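Local coordinates for acyl-CoA synthetase (AMP-forming)/AMP-acid ligase II-like protein (Dyadobacter fermentans, PDB 4GS5), which probably acts as an ATP-dependent ligase that joins medium-chain fatty acids or related carboxylic acids to coenzyme A, at residues V42-G47 against P52-V57; R59-A64 against E183-V188; A81-N86 against L93-R98; E32-L35 against E40-L43. All coordinates share one frame; numbering follows the deposited sequence.

Close packing of segments drawn from along a chain is illustrated here by four neighbouring contacts, whose centres lie about 13 to 16 Å from one another. Contact 4 comes first in sequence, bringing helix 22-36 onto strand 40-46; the same strand then pairs with strand 52-58 in contact 1, and Val-42 and Leu-43 belong to both. Helix 59-72 follows directly and meets the 183-188 loop in contact 2, inside whose long span contact 3 is nested, with strand 80-83 against helix 90-102. Leu-62, Phe-41, Leu-93 and Met-94 knit the contacts together, tying two signature motifs of the adenylate-forming enzymes to one apolar core.

Contact 1 (V42-G47 against P52-V57); sequences VLHTSG and PKPITV. With EDO (1,2-ethanediol), chain U.
Pro-54 lies opposite His-44 and Pro-52 opposite Ser-46, so a strand of this beta hairpin holds two prolines without breaking its ladder. Both occupy non-hydrogen-bonded pairs, where no N-H is asked to donate across the hairpin. The connecting loop and its flanks carry the TSGSTGxPK signature of adenylate-forming enzymes, the glycine-rich loop that in relatives wraps the phosphates of ATP. The bonding falls to two intervening pairs. Leu-43 and Ile-55 exchange two bonds, Leu-43 N to Ile-55 O and Ile-55 N to Leu-43 O, each 2.9 Å long. Thr-45 and Lys-53 form the second pair, and Lys-53 N to Thr-45 O is the shortest of the four bonds at 2.7 Å. As is usual at non-hydrogen-bonded pairs, a CA-H...O contact is made, Pro-54 CA standing 3.2 Å from Leu-43 O. On its face of the hairpin, Val-42 turns CG1 alongside Pro-54 CB (3.8 Å) and CG2 toward the methyl of Thr-56. At the outer edge, Val-42 N donates to O1 of an ethanediol, probably left by the crystallisation liquor. The opposite face carries Leu-43, Thr-45, Lys-53 and Ile-55, and Leu-43 presses further inward on Leu-93. Thr-45 CG2 is flanked by Ile-55 CG2 and by the Lys-53 chain, which runs beside it in the same direction. With Lys-53 CG set between backbone N and carbonyl carbon (chi1 82°), the chain passes the loop, and its CD rests 3.8 Å from Gly-47 CA.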
loop_
_atom_site.group_PDB
_atom_site.type_symbol
_atom_site.label_atom_id
_atom_site.label_comp_id
_atom_site.label_asym_id
_atom_site.label_seq_id
_atom_site.Cartn_x
_atom_site.Cartn_y
_atom_site.Cartn_z
ATOM N N VAL A 42 21.727 -0.291 10.702
ATOM C CA VAL A 42 21.179 -1.592 10.358
ATOM C C VAL A 42 19.893 -1.792 11.150
ATOM O O VAL A 42 19.943 -2.046 12.355
ATOM C CB VAL A 42 22.173 -2.736 10.704
ATOM C CG1 VAL A 42 21.576 -4.073 10.323
ATOM C CG2 VAL A 42 23.503 -2.520 9.990
ATOM N N LEU A 43 18.749 -1.653 10.480
ATOM C CA LEU A 43 17.459 -1.900 11.108
ATOM C C LEU A 43 16.860 -3.221 10.577
ATOM O O LEU A 43 17.524 -3.964 9.850
ATOM C CB LEU A 43 16.512 -0.729 10.864
ATOM C CG LEU A 43 17.159 0.655 10.990
ATOM C CD1 LEU A 43 16.100 1.753 11.009
ATOM C CD2 LEU A 43 18.058 0.742 12.225
ATOM N N HIS A 44 15.618 -3.520 10.945
ATOM C CA HIS A 44 15.003 -4.800 10.572
ATOM C C HIS A 44 13.651 -4.635 9.898
ATOM O O HIS A 44 12.911 -3.698 10.187
ATOM C CB HIS A 44 14.812 -5.695 11.800
ATOM C CG HIS A 44 16.086 -6.231 12.369
ATOM N ND1 HIS A 44 16.696 -5.680 13.476
ATOM C CD2 HIS A 44 16.862 -7.273 11.992
ATOM C CE1 HIS A 44 17.792 -6.359 13.754
ATOM N NE2 HIS A 44 17.917 -7.333 12.867
ATOM N N THR A 45 13.324 -5.565 9.007
ATOM C CA THR A 45 12.008 -5.605 8.376
ATOM C C THR A 45 11.621 -7.085 8.207
ATOM O O THR A 45 12.417 -7.967 8.514
ATOM C CB THR A 45 11.996 -4.849 7.012
ATOM O OG1 THR A 45 10.657 -4.753 6.510
ATOM C CG2 THR A 45 12.864 -5.551 5.985
ATOM N N SER A 46 10.404 -7.360 7.753
ATOM C CA SER A 46 9.997 -8.743 7.490
ATOM C C SER A 46 10.406 -9.155 6.072
ATOM O O SER A 46 10.192 -8.399 5.136
ATOM C CB SER A 46 8.482 -8.896 7.650
ATOM O OG SER A 46 8.101 -8.879 9.016
ATOM N N GLY A 47 11.000 -10.335 5.911
ATOM C CA GLY A 47 11.339 -10.826 4.582
ATOM C C GLY A 47 10.173 -11.546 3.907
ATOM O O GLY A 47 9.074 -11.591 4.441
ATOM N N PRO A 52 12.410 -11.906 10.277
ATOM C CA PRO A 52 13.149 -10.638 10.278
ATOM C C PRO A 52 14.324 -10.667 9.317
ATOM O O PRO A 52 14.957 -11.710 9.121
ATOM C CB PRO A 52 13.706 -10.550 11.707
ATOM C CG PRO A 52 12.875 -11.462 12.507
ATOM C CD PRO A 52 12.477 -12.576 11.581
ATOM N N LYS A 53 14.623 -9.522 8.729
ATOM C CA LYS A 53 15.834 -9.410 7.943
ATOM C C LYS A 53 16.419 -8.017 8.082
ATOM O O LYS A 53 15.679 -7.030 8.133
ATOM C CB LYS A 53 15.571 -9.761 6.476
ATOM C CG LYS A 53 14.990 -8.665 5.624
ATOM C CD LYS A 53 14.732 -9.224 4.239
ATOM C CE LYS A 53 14.471 -8.154 3.206
ATOM N NZ LYS A 53 15.246 -8.479 1.968
ATOM N N PRO A 54 17.748 -7.941 8.166
ATOM C CA PRO A 54 18.414 -6.645 8.320
ATOM C C PRO A 54 18.403 -5.844 7.026
ATOM O O PRO A 54 18.499 -6.415 5.943
ATOM C CB PRO A 54 19.846 -7.020 8.721
ATOM C CG PRO A 54 20.027 -8.428 8.284
ATOM C CD PRO A 54 18.672 -9.077 8.317
ATOM N N ILE A 55 18.252 -4.531 7.142
ATOM C CA ILE A 55 18.451 -3.642 6.004
ATOM C C ILE A 55 19.256 -2.449 6.490
ATOM O O ILE A 55 19.067 -1.975 7.611
ATOM C CB ILE A 55 17.128 -3.149 5.402
ATOM C CG1 ILE A 55 16.290 -2.468 6.474
ATOM C CG2 ILE A 55 16.338 -4.303 4.749
ATOM C CD1 ILE A 55 14.998 -1.885 5.941
ATOM N N THR A 56 20.174 -1.961 5.674
ATOM C CA THR A 56 20.937 -0.810 6.118
ATOM C C THR A 56 20.414 0.457 5.462
ATOM O O THR A 56 20.081 0.470 4.271
ATOM C CB THR A 56 22.477 -0.982 5.945
ATOM O OG1 THR A 56 22.899 -0.486 4.668
ATOM C CG2 THR A 56 22.871 -2.442 6.096
ATOM N N VAL A 57 20.295 1.510 6.260
ATOM C CA VAL A 57 19.800 2.785 5.753
ATOM C C VAL A 57 20.714 3.884 6.240
ATOM O O VAL A 57 21.270 3.792 7.338
ATOM C CB VAL A 57 18.379 3.067 6.238
ATOM C CG1 VAL A 57 17.423 2.028 5.669
ATOM C CG2 VAL A 57 18.349 3.070 7.761
HETATM C C1 EDO U . 21.400 0.665 14.246
HETATM O O1 EDO U . 22.453 0.000 13.521
HETATM C C2 EDO U . 20.944 -0.218 15.398
HETATM O O2 EDO U . 20.457 0.573 16.473
#

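Contact 2 (R59-A64 against E183-V188); sequences RAQLAA and ETVSHV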
loop_
_atom_site.group_PDB
_atom_site.type_symbol
_atom_site.label_atom_id
_atom_site.label_comp_id
_atom_site.label_asym_id
_atom_site.label_seq_id
_atom_site.Cartn_x
_atom_site.Cartn_y
_atom_site.Cartn_z
ATOM N N ARG A 59 21.964 7.712 7.456
ATOM C CA ARG A 59 21.452 8.797 8.285
ATOM C C ARG A 59 20.681 9.807 7.427
ATOM O O ARG A 59 19.588 10.266 7.794
ATOM C CB ARG A 59 22.604 9.505 9.008
ATOM C CG ARG A 59 22.121 10.531 9.994
ATOM C CD ARG A 59 23.229 11.441 10.505
ATOM N NE ARG A 59 22.737 12.190 11.658
ATOM C CZ ARG A 59 22.715 11.713 12.899
ATOM N NH1 ARG A 59 23.195 10.498 13.159
ATOM N NH2 ARG A 59 22.228 12.454 13.885
ATOM N N ALA A 60 21.249 10.138 6.273
ATOM C CA ALA A 60 20.656 11.128 5.385
ATOM C C ALA A 60 19.244 10.727 4.949
ATOM O O ALA A 60 18.335 11.579 4.852
ATOM C CB ALA A 60 21.563 11.359 4.170
ATOM N N GLN A 61 19.075 9.432 4.685
ATOM C CA GLN A 61 17.784 8.854 4.295
ATOM C C GLN A 61 16.736 9.069 5.371
ATOM O O GLN A 61 15.632 9.535 5.104
ATOM C CB GLN A 61 17.929 7.340 4.100
ATOM C CG GLN A 61 18.448 6.922 2.758
ATOM C CD GLN A 61 18.421 5.420 2.575
ATOM O OE1 GLN A 61 19.304 4.716 3.045
ATOM N NE2 GLN A 61 17.402 4.923 1.886
ATOM N N LEU A 62 17.079 8.656 6.584
ATOM C CA LEU A 62 16.181 8.770 7.721
ATOM C C LEU A 62 15.817 10.227 7.999
ATOM O O LEU A 62 14.657 10.542 8.271
ATOM C CB LEU A 62 16.822 8.127 8.960
ATOM C CG LEU A 62 17.077 6.617 8.814
ATOM C CD1 LEU A 62 17.903 6.056 9.962
ATOM C CD2 LEU A 62 15.764 5.851 8.668
ATOM N N ALA A 63 16.813 11.109 7.942
ATOM C CA ALA A 63 16.590 12.524 8.214
ATOM C C ALA A 63 15.661 13.159 7.168
ATOM O O ALA A 63 14.813 13.983 7.498
ATOM C CB ALA A 63 17.927 13.284 8.285
ATOM N N ALA A 64 15.851 12.787 5.909
ATOM C CA ALA A 64 15.033 13.305 4.823
ATOM C C ALA A 64 13.589 12.864 5.009
ATOM O O ALA A 64 12.666 13.656 4.857
ATOM C CB ALA A 64 15.562 12.827 3.484
ATOM N N GLU A 183 12.256 0.373 0.320
ATOM C CA GLU A 183 13.220 1.069 -0.550
ATOM C C GLU A 183 13.110 2.599 -0.503
ATOM O O GLU A 183 14.001 3.312 -0.958
ATOM C CB GLU A 183 13.117 0.581 -2.000
ATOM C CG GLU A 183 13.988 -0.624 -2.327
ATOM C CD GLU A 183 14.301 -0.732 -3.817
ATOM O OE1 GLU A 183 15.455 -0.445 -4.214
ATOM O OE2 GLU A 183 13.396 -1.106 -4.593
ATOM N N THR A 184 12.012 3.109 0.037
ATOM C CA THR A 184 11.868 4.554 0.192
ATOM C C THR A 184 11.933 4.929 1.669
ATOM O O THR A 184 11.558 6.039 2.058
ATOM C CB THR A 184 10.571 5.111 -0.495
ATOM O OG1 THR A 184 9.399 4.505 0.067
ATOM C CG2 THR A 184 10.605 4.851 -2.015
ATOM N N VAL A 185 12.456 3.987 2.457
ATOM C CA VAL A 185 12.500 4.048 3.918
ATOM C C VAL A 185 11.101 3.960 4.514
ATOM O O VAL A 185 10.759 2.975 5.182
ATOM C CB VAL A 185 13.213 5.311 4.439
ATOM C CG1 VAL A 185 13.416 5.209 5.946
ATOM C CG2 VAL A 185 14.538 5.490 3.736
ATOM N N SER A 186 10.305 4.993 4.256
ATOM C CA SER A 186 8.928 5.074 4.720
ATOM C C SER A 186 8.042 5.605 3.580
ATOM O O SER A 186 8.213 5.245 2.411
ATOM C CB SER A 186 8.849 6.011 5.934
ATOM O OG SER A 186 7.714 5.744 6.739
ATOM N N HIS A 187 7.116 6.491 3.909
ATOM C CA HIS A 187 6.149 6.950 2.921
ATOM C C HIS A 187 6.746 7.935 1.892
ATOM O O HIS A 187 7.718 8.648 2.186
ATOM C CB HIS A 187 4.909 7.529 3.634
ATOM C CG HIS A 187 5.212 8.641 4.600
ATOM N ND1 HIS A 187 4.278 9.139 5.481
ATOM C CD2 HIS A 187 6.342 9.363 4.805
ATOM C CE1 HIS A 187 4.812 10.125 6.182
ATOM N NE2 HIS A 187 6.065 10.273 5.797
ATOM N N VAL A 188 6.184 7.951 0.679
ATOM C CA VAL A 188 6.511 8.967 -0.323
ATOM C C VAL A 188 5.256 9.733 -0.737
ATOM O O VAL A 188 5.330 10.708 -1.501
ATOM C CB VAL A 188 7.164 8.362 -1.582
ATOM C CG1 VAL A 188 8.443 7.636 -1.209
ATOM C CG2 VAL A 188 6.184 7.423 -2.317
#
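Val-185 pushes its two methyls against helix 59-72, one to Gln-61 and one to Leu-62, and its rotamer divides the work. CG1 is swung opposite the backbone N (chi1 -171°) and meets Leu-62 CD2 at 3.7 Å, the two side chains crossing at about a right angle. CG2, beside the N, lies under the stem of Gln-61, 3.9 Å from Gln-61 CB, and touches the amide as well, 3.5 Å from Gln-61 NE2. Gln-61 leaves the helix with CG opposite its carbonyl carbon and then runs extended, so that its stem and amide both pass over the valine methyl. That amide is held at both ends: OE1 accepts from Thr-58 N, just before the helix, and NE2 donates to Val-224 O. The two bonds probably fix the amide's rotation and bring NE2 against the methyl. Leu-62 starts off turned from the loop, but its CD2 branch returns to Val-185, and both residues also touch Met-94 of helix 90-102. What projects the valine is a rare backbone conformation, phi 67° and psi -67°, bridged by a weak bond from Ser-186 N to Thr-184 O at 2.7 Å. This is a classic gamma turn, placed directly after the YGxTE signature that lines the adenylate site in relatives of the ATP-dependent AMP-binding family.

Contact 3 (A81-N86 against L93-R98); sequences ALVCLN and LMMLVR
Leu-93 approaches the end of the 81-86 segment with its backbone rather than its side chain, which points away from the strand: its N stands 4.5 Å from Asn-86 O, too far for a hydrogen bond. Met-94, like Met-95 a selenomethionine in this crystal, faces helix 59-72 and touches Ser-65 there. Met-95 carries the contact. Its CB sits before the fork of Val-83, 3.9 Å from both CG1 and CG2, and the two side chains run antiparallel alongside one another. Beyond CB the chain folds twice, chi2 -64° and chi3 -65°, which brings the terminal CE back to the strand, 3.9 Å from Ala-81 CB and 3.7 Å from Leu-82 O. Leu-96 turns to Leu-106 of the neighbouring strand and to Phe-30, and Val-97 to Ala-66. Arg-98 ends the segment with the selenium of Met-95 at the edge of its guanidinium, in plane, and CB of Met-94 over one face. Strand 80-83, helix 90-102 and strand 105-109 form a beta-alpha-beta unit. Between the two segments the contact is mainly dispersion and shape fit, one pliable side chain moulding itself to the strand, with CE also resting on a backbone carbonyl oxygen.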
loop_
_atom_site.group_PDB
_atom_site.type_symbol
_atom_site.label_atom_id
_atom_site.label_comp_id
_atom_site.label_asym_id
_atom_site.label_seq_id
_atom_site.Cartn_x
_atom_site.Cartn_y
_atom_site.Cartn_z
ATOM N N ALA A 81 3.667 12.704 20.610
ATOM C CA ALA A 81 3.506 11.585 19.707
ATOM C C ALA A 81 3.465 10.278 20.488
ATOM O O ALA A 81 4.270 10.065 21.406
ATOM C CB ALA A 81 4.639 11.567 18.697
ATOM N N LEU A 82 2.523 9.410 20.132
ATOM C CA LEU A 82 2.450 8.077 20.729
ATOM C C LEU A 82 3.132 7.067 19.800
ATOM O O LEU A 82 2.799 6.974 18.620
ATOM C CB LEU A 82 0.990 7.670 20.965
ATOM C CG LEU A 82 0.730 6.217 21.402
ATOM C CD1 LEU A 82 1.146 6.002 22.852
ATOM C CD2 LEU A 82 -0.733 5.890 21.239
ATOM N N VAL A 83 4.101 6.330 20.331
ATOM C CA VAL A 83 4.818 5.331 19.548
ATOM C C VAL A 83 4.303 3.935 19.904
ATOM O O VAL A 83 4.684 3.386 20.938
ATOM C CB VAL A 83 6.339 5.393 19.849
ATOM C CG1 VAL A 83 7.106 4.385 18.984
ATOM C CG2 VAL A 83 6.860 6.810 19.636
ATOM N N CYS A 84 3.440 3.376 19.058
ATOM C CA CYS A 84 2.798 2.085 19.326
ATOM C C CYS A 84 3.084 1.079 18.223
ATOM O O CYS A 84 2.444 0.033 18.148
ATOM C CB CYS A 84 1.283 2.248 19.478
ATOM S SG CYS A 84 0.467 3.051 18.037
ATOM N N LEU A 85 4.039 1.414 17.362
ATOM C CA LEU A 85 4.550 0.484 16.375
ATOM C C LEU A 85 5.818 -0.153 16.928
ATOM O O LEU A 85 6.559 0.473 17.688
ATOM C CB LEU A 85 4.843 1.227 15.083
ATOM C CG LEU A 85 3.569 1.787 14.451
ATOM C CD1 LEU A 85 3.896 2.781 13.367
ATOM C CD2 LEU A 85 2.746 0.625 13.929
ATOM N N ASN A 86 6.052 -1.401 16.551
ATOM C CA ASN A 86 7.144 -2.194 17.094
ATOM C C ASN A 86 8.484 -1.533 16.796
ATOM O O ASN A 86 8.869 -1.413 15.633
ATOM C CB ASN A 86 7.092 -3.611 16.510
ATOM C CG ASN A 86 7.889 -4.608 17.323
ATOM O OD1 ASN A 86 9.030 -4.345 17.693
ATOM N ND2 ASN A 86 7.285 -5.760 17.618
ATOM N N LEU A 93 10.917 2.426 14.599
ATOM C CA LEU A 93 12.122 3.250 14.650
ATOM C C LEU A 93 11.930 4.605 13.943
ATOM O O LEU A 93 12.475 5.609 14.382
ATOM C CB LEU A 93 13.328 2.487 14.098
ATOM C CG LEU A 93 13.662 1.246 14.939
ATOM C CD1 LEU A 93 14.889 0.533 14.401
ATOM C CD2 LEU A 93 13.878 1.665 16.384
HETATM N N MSE A 94 11.140 4.653 12.872
HETATM C CA MSE A 94 10.911 5.944 12.213
HETATM C C MSE A 94 10.207 6.957 13.129
HETATM O O MSE A 94 10.412 8.166 13.008
HETATM C CB MSE A 94 10.182 5.798 10.869
HETATM C CG MSE A 94 11.115 5.457 9.703
HETATM SE SE MSE A 94 12.393 6.884 9.222
HETATM C CE MSE A 94 11.384 8.435 9.790
HETATM N N MSE A 95 9.389 6.477 14.057
HETATM C CA MSE A 95 8.744 7.399 14.990
HETATM C C MSE A 95 9.791 8.066 15.886
HETATM O O MSE A 95 9.645 9.247 16.261
HETATM C CB MSE A 95 7.693 6.673 15.834
HETATM C CG MSE A 95 6.450 6.273 15.057
HETATM SE SE MSE A 95 5.495 7.837 14.410
HETATM C CE MSE A 95 4.961 8.599 16.113
ATOM N N LEU A 96 10.850 7.317 16.219
ATOM C CA LEU A 96 11.935 7.851 17.056
ATOM C C LEU A 96 12.749 8.901 16.314
ATOM O O LEU A 96 13.094 9.942 16.872
ATOM C CB LEU A 96 12.867 6.729 17.517
ATOM C CG LEU A 96 12.199 5.556 18.239
ATOM C CD1 LEU A 96 13.256 4.561 18.684
ATOM C CD2 LEU A 96 11.394 6.063 19.425
ATOM N N VAL A 97 13.066 8.607 15.055
ATOM C CA VAL A 97 13.797 9.532 14.196
ATOM C C VAL A 97 13.047 10.842 14.035
ATOM O O VAL A 97 13.624 11.921 14.221
ATOM C CB VAL A 97 14.060 8.921 12.799
ATOM C CG1 VAL A 97 14.618 9.982 11.848
ATOM C CG2 VAL A 97 15.020 7.735 12.916
ATOM N N ARG A 98 11.759 10.756 13.690
ATOM C CA ARG A 98 10.917 11.955 13.599
ATOM C C ARG A 98 10.948 12.708 14.924
ATOM O O ARG A 98 11.159 13.918 14.961
ATOM C CB ARG A 98 9.473 11.584 13.245
ATOM C CG ARG A 98 9.300 11.056 11.830
ATOM C CD ARG A 98 7.981 10.292 11.685
ATOM N NE ARG A 98 7.875 9.639 10.383
ATOM C CZ ARG A 98 7.119 8.574 10.138
ATOM N NH1 ARG A 98 6.394 8.031 11.107
ATOM N NH2 ARG A 98 7.086 8.052 8.927
#

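Contact 4 (E32-L35 against E40-L43); sequences EKWL and EFVL. With EDO (1,2-ethanediol), chain U.
Helix 22-36 and the start of strand 40-46 are joined by a short connection and stand apart as backbones, the CA atoms of Trp-34 and Phe-41 being 8.6 Å from each other, so side chains must bridge the interval. The Phe-41 ring lies near parallel to the six-membered ring of Trp-34, with planes at 24°, but offset so far that little of one ring covers the other; Phe-41 CZ comes 3.4 Å from Trp-34 CE3. Lys-33 runs fully extended past the phenylalanine in the opposite direction, its CD 3.9 Å from Phe-41 CD1. Beyond the ring, Lys-33 NZ donates to Glu-40 O at 3.2 Å, in the carbonyl plane and on a lone pair, and to the ethanediol O1 at 2.9 Å. Arg-59 makes a cation-pi contact with Trp-34 and bonds to its carbonyl, while Phe-30 of the same helix 22-36 and Leu-62 of helix 59-72 also meet Phe-41. An alanine at Phe-41 would remove the ring and is likely to open a gap between Trp-34, Leu-62 and the Lys-33 chain, leaving the indole without this ring partner. The arrangement is a helix-to-strand connection closed by an aromatic pair, leading into the hairpin of the signature loop in an adenylate-forming fold.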
loop_
_atom_site.group_PDB
_atom_site.type_symbol
_atom_site.label_atom_id
_atom_site.label_comp_id
_atom_site.label_asym_id
_atom_site.label_seq_id
_atom_site.Cartn_x
_atom_site.Cartn_y
_atom_site.Cartn_z
ATOM N N GLU A 32 20.441 6.614 21.254
ATOM C CA GLU A 32 21.809 6.924 21.627
ATOM C C GLU A 32 22.676 6.916 20.373
ATOM O O GLU A 32 23.479 7.822 20.164
ATOM C CB GLU A 32 22.317 5.925 22.662
ATOM C CG GLU A 32 21.750 6.167 24.059
ATOM C CD GLU A 32 22.456 7.304 24.803
ATOM O OE1 GLU A 32 23.560 7.061 25.351
ATOM O OE2 GLU A 32 21.906 8.432 24.844
ATOM N N LYS A 33 22.492 5.912 19.518
ATOM C CA LYS A 33 23.285 5.832 18.293
ATOM C C LYS A 33 22.985 6.991 17.330
ATOM O O LYS A 33 23.905 7.578 16.746
ATOM C CB LYS A 33 23.112 4.476 17.590
ATOM C CG LYS A 33 24.078 4.299 16.422
ATOM C CD LYS A 33 23.909 2.981 15.675
ATOM C CE LYS A 33 24.879 2.937 14.489
ATOM N NZ LYS A 33 24.699 1.758 13.595
ATOM N N TRP A 34 21.706 7.325 17.167
ATOM C CA TRP A 34 21.341 8.451 16.315
ATOM C C TRP A 34 22.043 9.735 16.767
ATOM O O TRP A 34 22.717 10.403 15.975
ATOM C CB TRP A 34 19.827 8.668 16.292
ATOM C CG TRP A 34 19.423 9.804 15.397
ATOM C CD1 TRP A 34 19.230 11.103 15.756
ATOM C CD2 TRP A 34 19.178 9.735 13.991
ATOM N NE1 TRP A 34 18.880 11.850 14.661
ATOM C CE2 TRP A 34 18.840 11.035 13.565
ATOM C CE3 TRP A 34 19.212 8.700 13.051
ATOM C CZ2 TRP A 34 18.531 11.326 12.233
ATOM C CZ3 TRP A 34 18.906 8.991 11.731
ATOM C CH2 TRP A 34 18.564 10.291 11.335
ATOM N N LEU A 35 21.878 10.071 18.045
ATOM C CA LEU A 35 22.472 11.276 18.622
ATOM C C LEU A 35 23.997 11.293 18.506
ATOM O O LEU A 35 24.603 12.357 18.356
ATOM C CB LEU A 35 22.043 11.436 20.086
ATOM C CG LEU A 35 20.525 11.515 20.306
ATOM C CD1 LEU A 35 20.187 11.571 21.789
ATOM C CD2 LEU A 35 19.921 12.712 19.570
ATOM N N GLU A 40 25.224 5.584 9.269
ATOM C CA GLU A 40 24.304 4.558 8.776
ATOM C C GLU A 40 23.813 3.613 9.872
ATOM O O GLU A 40 24.366 3.577 10.970
ATOM C CB GLU A 40 24.873 3.802 7.564
ATOM C CG GLU A 40 26.039 2.864 7.820
ATOM C CD GLU A 40 26.322 1.970 6.613
ATOM O OE1 GLU A 40 26.645 2.514 5.535
ATOM O OE2 GLU A 40 26.205 0.728 6.731
ATOM N N PHE A 41 22.751 2.879 9.563
ATOM C CA PHE A 41 22.033 2.083 10.546
ATOM C C PHE A 41 21.568 0.778 9.934
ATOM O O PHE A 41 21.084 0.743 8.804
ATOM C CB PHE A 41 20.819 2.848 11.091
ATOM C CG PHE A 41 21.168 4.188 11.666
ATOM C CD1 PHE A 41 21.366 4.343 13.028
ATOM C CD2 PHE A 41 21.319 5.292 10.840
ATOM C CE1 PHE A 41 21.709 5.577 13.559
ATOM C CE2 PHE A 41 21.667 6.526 11.366
ATOM C CZ PHE A 41 21.863 6.668 12.727
ATOM N N VAL A 42 21.727 -0.291 10.702
ATOM C CA VAL A 42 21.179 -1.592 10.358
ATOM C C VAL A 42 19.893 -1.792 11.150
ATOM O O VAL A 42 19.943 -2.046 12.355
ATOM C CB VAL A 42 22.173 -2.736 10.704
ATOM C CG1 VAL A 42 21.576 -4.073 10.323
ATOM C CG2 VAL A 42 23.503 -2.520 9.990
ATOM N N LEU A 43 18.749 -1.653 10.480
ATOM C CA LEU A 43 17.459 -1.900 11.108
ATOM C C LEU A 43 16.860 -3.221 10.577
ATOM O O LEU A 43 17.524 -3.964 9.850
ATOM C CB LEU A 43 16.512 -0.729 10.864
ATOM C CG LEU A 43 17.159 0.655 10.990
ATOM C CD1 LEU A 43 16.100 1.753 11.009
ATOM C CD2 LEU A 43 18.058 0.742 12.225
HETATM C C1 EDO U . 21.400 0.665 14.246
HETATM O O1 EDO U . 22.453 0.000 13.521
HETATM C C2 EDO U . 20.944 -0.218 15.398
HETATM O O2 EDO U . 20.457 0.573 16.473
#